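Local atomic coordinates of fat acid-binding protein (Eubacterium ventriosum, PDB entry 3NYI), a protein that binds the fatty acid stearic acid and, as a DegV-family protein, probably serves in lipid binding. Residues Ser72-Phe77 and Ser108-Asp113. Sequence-based numbering, arbitrary orientation.
Sequences SYADVF and SLVLED
Phe77 N donates to Tyr73 O in a 2.9 Å helical hydrogen bond, and the same oxygen lies 3.3 Å above the plane of the Phe77 ring, toward its rim. This turn belongs to helix 70-81, which packs against helix 99-113 in the alpha/beta part of the DegV fold that includes strand 87-91. Locally the two axes come within 9.3 Å and cross at -41°, and the side chains that meet are apolar. Alanine suits position 74 because its lone methyl lets the neighbouring backbone draw near, leaving 6.2 Å between Ala74 CA and Val110 CA. In Val110, CG1 is anti to the backbone N (chi1 173°), which directs CG2 at helix 70-81, where it rests 3.8 Å from Phe77 CB and 3.5 Å from the backbone carbonyl Ala74 O. Phe77 meets Val110 through CB alone; with chi1 at -63°, CG stands anti to the carbonyl carbon and the large flat ring leads off to Val87 and Cys89 of strand 87-91. Beyond the apolar patch, Asp113 OD2 forms a salt bridge with Arg78 NH1, probably a loose one, since the Asp113 side chain is poorly ordered. At the partly exposed margin, Leu109 reaches across with one branch, its CD2 4.0 Å from Ala74 CB.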
ATOM      1  N   SER A  72     -20.242  -0.806  -1.478  1.00 29.71           N
ATOM      2  CA  SER A  72     -19.431   0.216  -0.801  1.00 30.54           C
ATOM      3  C   SER A  72     -18.762   1.186  -1.776  1.00 31.42           C
ATOM      4  O   SER A  72     -18.795   2.404  -1.590  1.00 36.05           O
ATOM      5  CB  SER A  72     -18.352  -0.435   0.065  1.00 43.95           C
ATOM      6  OG  SER A  72     -18.938  -1.056   1.191  1.00 58.41           O
ATOM      7  N   TYR A  73     -18.131   0.636  -2.800  1.00 24.37           N
ATOM      8  CA  TYR A  73     -17.600   1.459  -3.881  1.00 29.09           C
ATOM      9  C   TYR A  73     -18.727   2.225  -4.577  1.00 24.60           C
ATOM     10  O   TYR A  73     -18.617   3.419  -4.817  1.00 33.59           O
ATOM     11  CB  TYR A  73     -16.906   0.584  -4.909  1.00 24.64           C
ATOM     12  CG  TYR A  73     -15.473   0.204  -4.578  1.00 27.34           C
ATOM     13  CD1 TYR A  73     -15.118  -1.119  -4.340  1.00 24.95           C
ATOM     14  CD2 TYR A  73     -14.473   1.169  -4.537  1.00 27.78           C
ATOM     15  CE1 TYR A  73     -13.797  -1.476  -4.057  1.00 23.54           C
ATOM     16  CE2 TYR A  73     -13.157   0.825  -4.257  1.00 27.89           C
ATOM     17  CZ  TYR A  73     -12.826  -0.495  -4.022  1.00 26.06           C
ATOM     18  OH  TYR A  73     -11.510  -0.816  -3.752  1.00 22.55           O
ATOM     19  N   ALA A  74     -19.806   1.519  -4.908  1.00 28.57           N
ATOM     20  CA  ALA A  74     -20.882   2.104  -5.702  1.00 29.72           C
ATOM     21  C   ALA A  74     -21.495   3.335  -5.030  1.00 34.28           C
ATOM     22  O   ALA A  74     -21.753   4.335  -5.688  1.00 39.04           O
ATOM     23  CB  ALA A  74     -21.971   1.063  -5.991  1.00 34.71           C
ATOM     24  N   ASP A  75     -21.743   3.253  -3.727  1.00 35.85           N
ATOM     25  CA  ASP A  75     -22.297   4.391  -2.993  1.00 41.04           C
ATOM     26  C   ASP A  75     -21.364   5.616  -3.022  1.00 39.21           C
ATOM     27  O   ASP A  75     -21.817   6.756  -3.135  1.00 43.29           O
ATOM     28  CB  ASP A  75     -22.644   3.996  -1.555  1.00 44.81           C
ATOM     29  CG  ASP A  75     -23.832   3.022  -1.473  1.00 51.22           C
ATOM     30  OD1 ASP A  75     -24.567   2.834  -2.470  1.00 46.61           O
ATOM     31  OD2 ASP A  75     -24.032   2.438  -0.391  1.00 51.87           O
ATOM     32  N   VAL A  76     -20.059   5.387  -2.934  1.00 38.63           N
ATOM     33  CA  VAL A  76     -19.106   6.491  -3.056  1.00 32.61           C
ATOM     34  C   VAL A  76     -19.109   7.055  -4.479  1.00 37.69           C
ATOM     35  O   VAL A  76     -19.245   8.269  -4.674  1.00 37.76           O
ATOM     36  CB  VAL A  76     -17.687   6.053  -2.636  1.00 37.48           C
ATOM     37  CG1 VAL A  76     -16.662   7.151  -2.928  1.00 36.04           C
ATOM     38  CG2 VAL A  76     -17.682   5.677  -1.162  1.00 37.96           C
ATOM     39  N   PHE A  77     -18.978   6.181  -5.478  1.00 30.39           N
ATOM     40  CA  PHE A  77     -18.989   6.646  -6.864  1.00 39.94           C
ATOM     41  C   PHE A  77     -20.262   7.441  -7.159  1.00 42.24           C
ATOM     42  O   PHE A  77     -20.213   8.512  -7.764  1.00 39.91           O
ATOM     43  CB  PHE A  77     -18.884   5.483  -7.859  1.00 39.44           C
ATOM     44  CG  PHE A  77     -17.595   4.694  -7.769  1.00 35.54           C
ATOM     45  CD1 PHE A  77     -16.520   5.150  -7.021  1.00 29.83           C
ATOM     46  CD2 PHE A  77     -17.464   3.497  -8.458  1.00 29.15           C
ATOM     47  CE1 PHE A  77     -15.344   4.415  -6.947  1.00 30.15           C
ATOM     48  CE2 PHE A  77     -16.300   2.752  -8.392  1.00 29.32           C
ATOM     49  CZ  PHE A  77     -15.231   3.215  -7.637  1.00 32.67           C
ATOM     50  N   SER A 108     -19.775  -0.114 -13.093  1.00 30.74           N
ATOM     51  CA  SER A 108     -20.841  -0.556 -13.993  1.00 36.09           C
ATOM     52  C   SER A 108     -22.222  -0.326 -13.390  1.00 35.62           C
ATOM     53  O   SER A 108     -23.126   0.158 -14.065  1.00 41.03           O
ATOM     54  CB  SER A 108     -20.668  -2.027 -14.369  1.00 39.55           C
ATOM     55  OG  SER A 108     -19.547  -2.189 -15.214  1.00 56.40           O
ATOM     56  N   LEU A 109     -22.379  -0.674 -12.117  1.00 37.84           N
ATOM     57  CA  LEU A 109     -23.624  -0.417 -11.396  1.00 36.37           C
ATOM     58  C   LEU A 109     -24.052   1.051 -11.498  1.00 41.41           C
ATOM     59  O   LEU A 109     -25.212   1.356 -11.792  1.00 39.37           O
ATOM     60  CB  LEU A 109     -23.454  -0.777  -9.922  1.00 43.74           C
ATOM     61  CG  LEU A 109     -24.387  -1.797  -9.290  1.00 61.47           C
ATOM     62  CD1 LEU A 109     -23.971  -3.195  -9.699  1.00 65.09           C
ATOM     63  CD2 LEU A 109     -24.346  -1.647  -7.779  1.00 62.93           C
ATOM     64  N   VAL A 110     -23.116   1.967 -11.250  1.00 35.47           N
ATOM     65  CA  VAL A 110     -23.448   3.388 -11.187  1.00 32.30           C
ATOM     66  C   VAL A 110     -23.807   3.918 -12.566  1.00 42.27           C
ATOM     67  O   VAL A 110     -24.686   4.768 -12.707  1.00 46.97           O
ATOM     68  CB  VAL A 110     -22.288   4.221 -10.565  1.00 34.50           C
ATOM     69  CG1 VAL A 110     -22.566   5.724 -10.664  1.00 33.98           C
ATOM     70  CG2 VAL A 110     -22.072   3.808  -9.119  1.00 35.22           C
ATOM     71  N   LEU A 111     -23.136   3.398 -13.585  1.00 48.18           N
ATOM     72  CA  LEU A 111     -23.394   3.809 -14.957  1.00 54.10           C
ATOM     73  C   LEU A 111     -24.868   3.643 -15.334  1.00 66.02           C
ATOM     74  O   LEU A 111     -25.441   4.496 -16.018  1.00 67.39           O
ATOM     75  CB  LEU A 111     -22.506   3.023 -15.921  1.00 56.05           C
ATOM     76  CG  LEU A 111     -21.489   3.881 -16.674  1.00 61.79           C
ATOM     77  CD1 LEU A 111     -21.022   5.037 -15.800  1.00 62.04           C
ATOM     78  CD2 LEU A 111     -20.308   3.038 -17.131  1.00 59.00           C
ATOM     79  N   GLU A 112     -25.474   2.546 -14.887  1.00 66.61           N
ATOM     80  CA  GLU A 112     -26.889   2.299 -15.142  1.00 65.26           C
ATOM     81  C   GLU A 112     -27.735   3.510 -14.773  1.00 67.61           C
ATOM     82  O   GLU A 112     -28.556   3.968 -15.561  1.00 75.33           O
ATOM     83  CB  GLU A 112     -27.367   1.089 -14.349  1.00 65.86           C
ATOM     84  CG  GLU A 112     -26.733  -0.211 -14.773  1.00 70.54           C
ATOM     85  CD  GLU A 112     -27.144  -1.369 -13.891  1.00 78.48           C
ATOM     86  OE1 GLU A 112     -28.096  -1.214 -13.098  1.00 84.30           O
ATOM     87  OE2 GLU A 112     -26.511  -2.436 -13.990  1.00 79.54           O
ATOM     88  N   ASP A 113     -27.524   4.028 -13.567  1.00 63.21           N
ATOM     89  CA  ASP A 113     -28.301   5.156 -13.068  1.00 64.27           C
ATOM     90  C   ASP A 113     -27.760   6.517 -13.525  1.00 68.22           C
ATOM     91  O   ASP A 113     -28.498   7.503 -13.548  1.00 73.70           O
ATOM     92  CB  ASP A 113     -28.394   5.106 -11.540  1.00 71.63           C
ATOM     93  CG  ASP A 113     -29.023   3.816 -11.032  1.00 80.23           C
ATOM     94  OD1 ASP A 113     -29.529   3.022 -11.856  1.00 78.31           O
ATOM     95  OD2 ASP A 113     -29.010   3.596  -9.803  1.00 84.35           O
TER